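Local coordinates for putative lipoprotein (Bacteroides fragilis, PDB 3QNK), which is of unknown exact function but, as a SusD-like outer-membrane lipoprotein, probably binds glycans at the cell surface for uptake, at residues B[45-50]-B[487-492]; B[38-43]-B[272-277]; B[427-432]-B[436-441]. One frame throughout, in Å; residues are numbered along the deposited sequence.

Contact 1: residues B[45-50]-B[487-492]. With PO4 (phosphate ion), chain G.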
loop_
_atom_site.group_PDB
_atom_site.type_symbol
_atom_site.label_atom_id
_atom_site.label_comp_id
_atom_site.label_asym_id
_atom_site.label_seq_id
_atom_site.Cartn_x
_atom_site.Cartn_y
_atom_site.Cartn_z
ATOM N N ASN B 45 23.720 -7.224 -13.269
ATOM C CA ASN B 45 24.422 -5.940 -13.164
ATOM C C ASN B 45 24.745 -5.557 -11.733
ATOM O O ASN B 45 25.632 -4.720 -11.513
ATOM C CB ASN B 45 23.609 -4.811 -13.785
ATOM C CG ASN B 45 23.717 -4.746 -15.275
ATOM O OD1 ASN B 45 24.429 -5.524 -15.916
ATOM N ND2 ASN B 45 22.997 -3.825 -15.854
ATOM N N SER B 46 23.994 -6.118 -10.751
ATOM C CA SER B 46 24.173 -5.701 -9.376
ATOM C C SER B 46 23.895 -6.784 -8.364
ATOM O O SER B 46 22.984 -7.589 -8.554
ATOM C CB SER B 46 23.256 -4.508 -9.080
ATOM O OG SER B 46 23.381 -4.034 -7.748
ATOM N N VAL B 47 24.674 -6.758 -7.255
ATOM C CA VAL B 47 24.488 -7.519 -6.021
ATOM C C VAL B 47 24.304 -6.442 -4.945
ATOM O O VAL B 47 25.248 -5.696 -4.667
ATOM C CB VAL B 47 25.633 -8.523 -5.685
ATOM C CG1 VAL B 47 25.418 -9.168 -4.313
ATOM C CG2 VAL B 47 25.812 -9.588 -6.776
ATOM N N SER B 48 23.085 -6.304 -4.407
ATOM C CA SER B 48 22.761 -5.270 -3.403
ATOM C C SER B 48 23.646 -5.324 -2.154
ATOM O O SER B 48 23.949 -6.404 -1.645
ATOM C CB SER B 48 21.302 -5.389 -2.960
ATOM O OG SER B 48 20.907 -4.385 -2.041
ATOM N N ALA B 49 23.995 -4.144 -1.624
ATOM C CA ALA B 49 24.698 -4.009 -0.352
ATOM C C ALA B 49 23.800 -4.568 0.783
ATOM O O ALA B 49 24.282 -4.754 1.919
ATOM C CB ALA B 49 25.026 -2.545 -0.098
ATOM N N GLN B 50 22.492 -4.850 0.446
ATOM C CA GLN B 50 21.482 -5.414 1.345
ATOM C C GLN B 50 21.203 -6.886 1.037
ATOM O O GLN B 50 20.201 -7.421 1.519
ATOM C CB GLN B 50 20.166 -4.630 1.294
ATOM C CG GLN B 50 20.203 -3.313 2.039
ATOM C CD GLN B 50 20.991 -2.241 1.325
ATOM O OE1 GLN B 50 20.755 -1.892 0.131
ATOM N NE2 GLN B 50 21.958 -1.709 2.052
ATOM N N ASP B 487 27.392 -13.638 -5.114
ATOM C CA ASP B 487 26.040 -14.189 -5.076
ATOM C C ASP B 487 25.984 -15.477 -5.887
ATOM O O ASP B 487 26.427 -15.505 -7.043
ATOM C CB ASP B 487 24.998 -13.175 -5.608
ATOM C CG ASP B 487 23.642 -13.265 -4.931
ATOM O OD1 ASP B 487 23.522 -14.030 -3.928
ATOM O OD2 ASP B 487 22.686 -12.563 -5.403
ATOM N N ILE B 488 25.467 -16.550 -5.269
ATOM C CA ILE B 488 25.295 -17.837 -5.937
ATOM C C ILE B 488 23.809 -17.923 -6.325
ATOM O O ILE B 488 22.966 -18.406 -5.550
ATOM C CB ILE B 488 25.797 -19.059 -5.114
ATOM C CG1 ILE B 488 27.092 -18.788 -4.316
ATOM C CG2 ILE B 488 25.864 -20.307 -5.960
ATOM C CD1 ILE B 488 28.345 -18.421 -5.043
ATOM N N ARG B 489 23.492 -17.387 -7.492
ATOM C CA ARG B 489 22.122 -17.367 -8.023
ATOM C C ARG B 489 21.795 -18.629 -8.839
ATOM O O ARG B 489 22.696 -19.379 -9.269
ATOM C CB ARG B 489 21.888 -16.111 -8.893
ATOM C CG ARG B 489 21.962 -14.847 -8.085
ATOM C CD ARG B 489 21.671 -13.611 -8.873
ATOM N NE ARG B 489 21.908 -12.429 -8.043
ATOM C CZ ARG B 489 21.826 -11.180 -8.481
ATOM N NH1 ARG B 489 21.499 -10.932 -9.738
ATOM N NH2 ARG B 489 22.110 -10.171 -7.676
ATOM N N THR B 490 20.499 -18.798 -9.119
ATOM C CA THR B 490 20.045 -19.873 -9.976
ATOM C C THR B 490 18.918 -19.347 -10.829
ATOM O O THR B 490 18.485 -18.214 -10.644
ATOM C CB THR B 490 19.706 -21.166 -9.225
ATOM O OG1 THR B 490 19.693 -22.238 -10.191
ATOM C CG2 THR B 490 18.388 -21.079 -8.423
ATOM N N TRP B 491 18.452 -20.190 -11.781
ATOM C CA TRP B 491 17.401 -19.851 -12.732
ATOM C C TRP B 491 16.382 -20.982 -12.912
ATOM O O TRP B 491 16.686 -22.168 -12.716
ATOM C CB TRP B 491 18.052 -19.526 -14.094
ATOM C CG TRP B 491 17.047 -19.102 -15.124
ATOM C CD1 TRP B 491 16.430 -19.899 -16.049
ATOM C CD2 TRP B 491 16.392 -17.825 -15.193
ATOM N NE1 TRP B 491 15.447 -19.200 -16.695
ATOM C CE2 TRP B 491 15.396 -17.922 -16.185
ATOM C CE3 TRP B 491 16.539 -16.610 -14.491
ATOM C CZ2 TRP B 491 14.561 -16.845 -16.508
ATOM C CZ3 TRP B 491 15.758 -15.524 -14.858
ATOM C CH2 TRP B 491 14.790 -15.645 -15.864
ATOM N N ASN B 492 15.169 -20.596 -13.279
ATOM C CA ASN B 492 14.059 -21.429 -13.735
ATOM C C ASN B 492 13.254 -20.596 -14.735
ATOM O O ASN B 492 13.003 -19.421 -14.474
ATOM C CB ASN B 492 13.194 -21.950 -12.620
ATOM C CG ASN B 492 12.176 -22.927 -13.134
ATOM O OD1 ASN B 492 11.143 -22.544 -13.677
ATOM N ND2 ASN B 492 12.490 -24.216 -13.073
HETATM P P PO4 G . 24.714 -16.411 -1.139
HETATM O O1 PO4 G . 24.008 -17.500 -2.235
HETATM O O2 PO4 G . 24.681 -17.046 0.491
HETATM O O3 PO4 G . 26.156 -16.286 -1.762
HETATM O O4 PO4 G . 24.278 -14.830 -1.291
#

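Contact 2: residues B[38-43]-B[272-277]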
loop_
_atom_site.group_PDB
_atom_site.type_symbol
_atom_site.label_atom_id
_atom_site.label_comp_id
_atom_site.label_asym_id
_atom_site.label_seq_id
_atom_site.Cartn_x
_atom_site.Cartn_y
_atom_site.Cartn_z
ATOM N N LEU B 38 15.252 -2.550 -7.134
ATOM C CA LEU B 38 15.214 -3.946 -6.792
ATOM C C LEU B 38 15.305 -4.823 -8.016
ATOM O O LEU B 38 16.083 -5.775 -7.993
ATOM C CB LEU B 38 14.009 -4.269 -5.921
ATOM C CG LEU B 38 14.065 -3.691 -4.481
ATOM C CD1 LEU B 38 12.977 -4.276 -3.642
ATOM C CD2 LEU B 38 15.424 -3.972 -3.792
ATOM N N GLN B 39 14.640 -4.471 -9.108
ATOM C CA GLN B 39 14.733 -5.217 -10.378
ATOM C C GLN B 39 16.185 -5.288 -10.899
ATOM O O GLN B 39 16.576 -6.345 -11.390
ATOM C CB GLN B 39 13.816 -4.602 -11.455
ATOM C CG GLN B 39 12.336 -4.709 -11.119
ATOM C CD GLN B 39 11.843 -6.123 -11.168
ATOM O OE1 GLN B 39 12.241 -7.008 -10.383
ATOM N NE2 GLN B 39 10.943 -6.342 -12.089
ATOM N N GLU B 40 16.982 -4.179 -10.770
ATOM C CA GLU B 40 18.386 -4.158 -11.194
ATOM C C GLU B 40 19.228 -5.089 -10.314
ATOM O O GLU B 40 20.144 -5.746 -10.813
ATOM C CB GLU B 40 18.965 -2.736 -11.165
ATOM C CG GLU B 40 20.199 -2.575 -12.040
ATOM C CD GLU B 40 20.024 -2.401 -13.542
ATOM O OE1 GLU B 40 18.881 -2.479 -14.056
ATOM O OE2 GLU B 40 21.066 -2.200 -14.210
ATOM N N ASN B 41 18.886 -5.157 -9.000
ATOM C CA ASN B 41 19.530 -6.009 -8.017
ATOM C C ASN B 41 19.058 -7.457 -8.191
ATOM O O ASN B 41 19.499 -8.360 -7.452
ATOM C CB ASN B 41 19.217 -5.485 -6.618
ATOM C CG ASN B 41 19.980 -4.260 -6.251
ATOM O OD1 ASN B 41 21.212 -4.263 -6.201
ATOM N ND2 ASN B 41 19.265 -3.182 -5.967
ATOM N N ARG B 42 18.112 -7.671 -9.146
ATOM C CA ARG B 42 17.610 -9.015 -9.478
ATOM C C ARG B 42 18.116 -9.361 -10.871
ATOM O O ARG B 42 17.540 -10.196 -11.545
ATOM C CB ARG B 42 16.070 -9.148 -9.314
ATOM C CG ARG B 42 15.676 -8.892 -7.865
ATOM C CD ARG B 42 14.283 -9.246 -7.488
ATOM N NE ARG B 42 13.373 -8.128 -7.686
ATOM C CZ ARG B 42 12.635 -7.544 -6.742
ATOM N NH1 ARG B 42 12.656 -7.995 -5.496
ATOM N NH2 ARG B 42 11.848 -6.520 -7.047
ATOM N N SER B 43 19.240 -8.742 -11.265
ATOM C CA SER B 43 19.906 -8.891 -12.562
ATOM C C SER B 43 21.422 -9.042 -12.381
ATOM O O SER B 43 21.972 -8.681 -11.337
ATOM C CB SER B 43 19.603 -7.690 -13.468
ATOM O OG SER B 43 20.524 -6.637 -13.261
ATOM N N GLY B 272 24.697 2.196 0.583
ATOM C CA GLY B 272 25.421 1.390 -0.403
ATOM C C GLY B 272 24.603 1.097 -1.637
ATOM O O GLY B 272 24.997 1.471 -2.739
ATOM N N GLY B 273 23.447 0.460 -1.430
ATOM C CA GLY B 273 22.486 0.116 -2.461
ATOM C C GLY B 273 23.059 -0.778 -3.514
ATOM O O GLY B 273 23.611 -1.829 -3.188
ATOM N N LEU B 274 22.964 -0.348 -4.774
ATOM C CA LEU B 274 23.445 -1.109 -5.931
ATOM C C LEU B 274 24.932 -1.407 -5.810
ATOM O O LEU B 274 25.705 -0.539 -5.406
ATOM C CB LEU B 274 23.173 -0.331 -7.232
ATOM C CG LEU B 274 21.719 -0.091 -7.602
ATOM C CD1 LEU B 274 21.582 1.146 -8.432
ATOM C CD2 LEU B 274 21.140 -1.262 -8.295
ATOM N N GLY B 275 25.308 -2.620 -6.165
ATOM C CA GLY B 275 26.687 -3.074 -6.140
ATOM C C GLY B 275 27.065 -3.634 -7.494
ATOM O O GLY B 275 26.861 -4.826 -7.740
ATOM N N PRO B 276 27.568 -2.788 -8.420
ATOM C CA PRO B 276 27.970 -3.307 -9.744
ATOM C C PRO B 276 28.847 -4.569 -9.603
ATOM O O PRO B 276 29.679 -4.635 -8.698
ATOM C CB PRO B 276 28.751 -2.139 -10.356
ATOM C CG PRO B 276 28.221 -0.931 -9.688
ATOM C CD PRO B 276 27.849 -1.344 -8.301
ATOM N N THR B 277 28.621 -5.585 -10.454
ATOM C CA THR B 277 29.341 -6.859 -10.396
ATOM C C THR B 277 30.636 -6.827 -11.184
ATOM O O THR B 277 30.828 -6.004 -12.084
ATOM C CB THR B 277 28.475 -7.947 -11.011
ATOM O OG1 THR B 277 28.036 -7.444 -12.278
ATOM C CG2 THR B 277 27.289 -8.317 -10.164
#

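Contact 3: residues B[427-432]-B[436-441]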
loop_
_atom_site.group_PDB
_atom_site.type_symbol
_atom_site.label_atom_id
_atom_site.label_comp_id
_atom_site.label_asym_id
_atom_site.label_seq_id
_atom_site.Cartn_x
_atom_site.Cartn_y
_atom_site.Cartn_z
ATOM N N LEU B 427 31.583 -0.380 -34.927
ATOM C CA LEU B 427 31.448 -1.813 -35.146
ATOM C C LEU B 427 31.455 -2.010 -36.677
ATOM O O LEU B 427 30.894 -1.199 -37.442
ATOM C CB LEU B 427 30.172 -2.371 -34.510
ATOM C CG LEU B 427 30.078 -2.292 -32.976
ATOM C CD1 LEU B 427 28.729 -2.704 -32.501
ATOM C CD2 LEU B 427 31.139 -3.150 -32.284
ATOM N N THR B 428 32.128 -3.064 -37.106
ATOM C CA THR B 428 32.380 -3.437 -38.491
ATOM C C THR B 428 31.597 -4.708 -38.888
ATOM O O THR B 428 31.403 -4.968 -40.086
ATOM C CB THR B 428 33.886 -3.636 -38.527
ATOM O OG1 THR B 428 34.476 -2.357 -38.696
ATOM C CG2 THR B 428 34.363 -4.614 -39.578
ATOM N N GLU B 429 31.186 -5.498 -37.869
ATOM C CA GLU B 429 30.527 -6.782 -37.975
ATOM C C GLU B 429 29.371 -6.788 -38.973
ATOM O O GLU B 429 28.424 -6.013 -38.871
ATOM C CB GLU B 429 30.058 -7.293 -36.605
ATOM C CG GLU B 429 29.705 -8.773 -36.612
ATOM C CD GLU B 429 30.758 -9.690 -37.212
ATOM O OE1 GLU B 429 31.838 -9.841 -36.595
ATOM O OE2 GLU B 429 30.524 -10.214 -38.325
ATOM N N SER B 430 29.467 -7.720 -39.911
ATOM C CA SER B 430 28.508 -7.958 -40.983
ATOM C C SER B 430 27.606 -9.178 -40.681
ATOM O O SER B 430 26.490 -9.202 -41.187
ATOM C CB SER B 430 29.247 -8.154 -42.312
ATOM O OG SER B 430 30.522 -8.765 -42.129
ATOM N N ASP B 431 28.079 -10.177 -39.872
ATOM C CA ASP B 431 27.291 -11.368 -39.520
ATOM C C ASP B 431 26.148 -10.987 -38.576
ATOM O O ASP B 431 26.403 -10.427 -37.498
ATOM C CB ASP B 431 28.161 -12.481 -38.889
ATOM C CG ASP B 431 27.370 -13.671 -38.371
ATOM O OD1 ASP B 431 26.694 -14.326 -39.174
ATOM O OD2 ASP B 431 27.410 -13.926 -37.169
ATOM N N PRO B 432 24.882 -11.300 -38.968
ATOM C CA PRO B 432 23.725 -10.928 -38.117
ATOM C C PRO B 432 23.769 -11.508 -36.703
ATOM O O PRO B 432 23.465 -10.796 -35.748
ATOM C CB PRO B 432 22.529 -11.495 -38.889
ATOM C CG PRO B 432 23.004 -11.608 -40.291
ATOM C CD PRO B 432 24.442 -11.952 -40.219
ATOM N N ARG B 436 24.084 -9.043 -33.532
ATOM C CA ARG B 436 23.012 -9.037 -32.517
ATOM C C ARG B 436 23.593 -8.969 -31.120
ATOM O O ARG B 436 23.145 -8.160 -30.319
ATOM C CB ARG B 436 22.104 -10.268 -32.649
ATOM C CG ARG B 436 21.076 -10.386 -31.543
ATOM C CD ARG B 436 19.882 -11.255 -31.890
ATOM N NE ARG B 436 20.293 -12.443 -32.629
ATOM C CZ ARG B 436 19.798 -12.823 -33.797
ATOM N NH1 ARG B 436 18.800 -12.149 -34.357
ATOM N NH2 ARG B 436 20.268 -13.903 -34.397
ATOM N N GLU B 437 24.622 -9.769 -30.845
ATOM C CA GLU B 437 25.214 -9.784 -29.522
ATOM C C GLU B 437 25.906 -8.471 -29.200
ATOM O O GLU B 437 25.812 -8.000 -28.069
ATOM C CB GLU B 437 26.180 -10.971 -29.360
ATOM C CG GLU B 437 25.516 -12.341 -29.528
ATOM C CD GLU B 437 24.136 -12.574 -28.916
ATOM O OE1 GLU B 437 23.964 -12.311 -27.701
ATOM O OE2 GLU B 437 23.232 -13.038 -29.654
ATOM N N LEU B 438 26.537 -7.848 -30.203
ATOM C CA LEU B 438 27.244 -6.584 -30.025
ATOM C C LEU B 438 26.270 -5.439 -29.640
ATOM O O LEU B 438 26.598 -4.612 -28.770
ATOM C CB LEU B 438 28.015 -6.262 -31.314
ATOM C CG LEU B 438 29.184 -7.213 -31.616
ATOM C CD1 LEU B 438 29.680 -7.057 -33.024
ATOM C CD2 LEU B 438 30.321 -7.048 -30.620
ATOM N N ILE B 439 25.064 -5.438 -30.258
ATOM C CA ILE B 439 23.990 -4.467 -30.007
ATOM C C ILE B 439 23.499 -4.677 -28.579
ATOM O O ILE B 439 23.448 -3.723 -27.791
ATOM C CB ILE B 439 22.844 -4.588 -31.058
ATOM C CG1 ILE B 439 23.339 -4.262 -32.498
ATOM C CG2 ILE B 439 21.655 -3.711 -30.658
ATOM C CD1 ILE B 439 22.420 -4.656 -33.627
ATOM N N ARG B 440 23.185 -5.943 -28.239
ATOM C CA ARG B 440 22.745 -6.344 -26.902
ATOM C C ARG B 440 23.760 -5.927 -25.822
ATOM O O ARG B 440 23.354 -5.353 -24.808
ATOM C CB ARG B 440 22.509 -7.842 -26.859
ATOM C CG ARG B 440 21.263 -8.245 -27.637
ATOM C CD ARG B 440 21.005 -9.710 -27.459
ATOM N NE ARG B 440 19.752 -10.102 -28.077
ATOM C CZ ARG B 440 19.192 -11.289 -27.893
ATOM N NH1 ARG B 440 19.782 -12.199 -27.126
ATOM N NH2 ARG B 440 18.042 -11.578 -28.470
ATOM N N LYS B 441 25.075 -6.142 -26.085
ATOM C CA LYS B 441 26.155 -5.743 -25.187
ATOM C C LYS B 441 26.153 -4.185 -25.050
ATOM O O LYS B 441 26.216 -3.682 -23.919
ATOM C CB LYS B 441 27.524 -6.301 -25.655
#

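Contact 1: residues B[45-50]-B[487-492]
The Arg489 guanidinium meets Ser46 and Val47 across the contact. Ser46 O meets the rim of the group, tilted 20° out of its plane, and Asp487 OD2 sits at the edge in the plane itself. The methyl CG2 of Val47 approaches obliquely, 3.9 Å from Arg489 NH2. Arg489 NH2 donates to Ser46 O at 2.9 Å, with an N-H...O angle of 148°. This bond lies in the carbonyl plane and uses a lone pair of the backbone oxygen. Arg489 NE forms a salt bridge with Asp487 OD2 at 2.8 Å, and here the bond is nearly straight, at 171°. NE comes from above the carboxylate plane. A weak second bond runs from NH2 to the same oxygen. The Arg489 chain is extended from CG to NE, which carries the charged group past Val47 to the backbone of 45-50. Arg489 NH1 is bonded to Gln467, so the group is held at several points and its rotation is probably fixed. Val47 CG2 also packs on Asp487 CB, 3.9 Å away, and Val47 touches Leu470 as well. Asp487 OD1 is bonded to Tyr63 OH and lies 2.9 Å from O4 of a phosphate ion that probably came from the crystallisation solution. The contact is a buried arginine-aspartate pair at the end of strand 480-488, the central strand of a three-stranded antiparallel sheet, tied to an N-terminal loop of the SusD-like fold.

Contact 2: residues B[38-43]-B[272-277]
Leu274 CG lies beside its own backbone N (chi1 -64°), and this swings the CD2 methyl onto the side chains of Asn41 and Glu40. Asn41 has a similar first torsion, chi1 -75°, which brings its amide toward Leu274 although the bond to CB does not itself aim at Leu274. Leu274 CD2 is 3.6 Å from Asn41 ND2 and 3.7 Å from Asn41 OD1. The methyl therefore touches both ends of the amide. The Glu40 side chain crosses Leu274 at about a right angle, with Glu40 CB 3.9 Å from Leu274 CD2. The chain then bends, and its carboxylate leads away to Phe449 N and Asn45 ND2. No hydrogen bond joins the two segments directly. Both are loops. Segment 38-43 lies between helix 17-29 and helix 55-58. Segment 272-277 comes just before helix 278-283, where Thr277 is the N-cap. The contact thus joins an N-terminal loop of the SusD-like fold to a loop in the later part of the chain, deep in the protein. A polar link between the segments passes through Ser46, whose OG is bonded to Gly275 N and probably bonded to Asn41 OD1. Segment 38-43 is braced internally. Ser43 OG donates to Glu40 O at 2.6 Å, tilted from the carbonyl plane. Arg42 NE donates to Gln39 OE1 at 3.1 Å, in the carbonyl plane, and Arg42 also forms a salt bridge with Asp74.

Contact 3: residues B[427-432]-B[436-441]
Glu429 OE2, on a side chain that packs against Leu438, is gripped by two backbone N-H groups of its own loop. Asp431 N donates to Glu429 OE2 at 2.9 Å and 162°, and the oxygen accepts through its anti lone pair. Ser430 N adds a weak bond to Glu429 OE2, at 3.1 Å. The Glu429 chain bends at chi2 (50°), which folds the carboxylate back over the following residues. Glu429 CB is 3.6 Å from Leu438 CD1, and the two side chains cross at about a right angle. Leu427 takes the other end of Leu438, placing Leu427 CD1 3.8 Å from Leu438 CB. Leu427 also rests on Val415 and Arg419 of helix 408-420, so it touches both that helix and helix 432-446. Arg436 N donates to Pro432 O at 2.9 Å, the first-turn bond of helix 432-446. The Arg436 guanidinium turns to salt bridges with Glu433 and Glu404. Asp431 is the N-cap, its OD2 accepting from Lys434 N, and Pro432 is the first helical residue. The loop thus folds back on the helix it leads into, an N-capped helix start after the loop joining helices 408-420 and 432-446, in the alpha-helical SusD-like fold.

Contacts 1 and 2 form one buried cluster, with centres 8 Å apart. Segments 38-43 and 45-50 are neighbours in the same N-terminal loop, and the two contacts cross along the chain. Arg489 NH1 lies 2.8 Å from Ser43 O, so the arginine of contact 1 probably reaches the loop of contact 2. Backbone bonds between 45-49 and 273-277 add to the join. The phosphate lies beside contact 1, weakly bonded by Ile488 N and hydrogen-bonded by Arg55. Contact 3 stands apart at the surface, its centre about 27 Å from the centre of each of the other two, and touches neither.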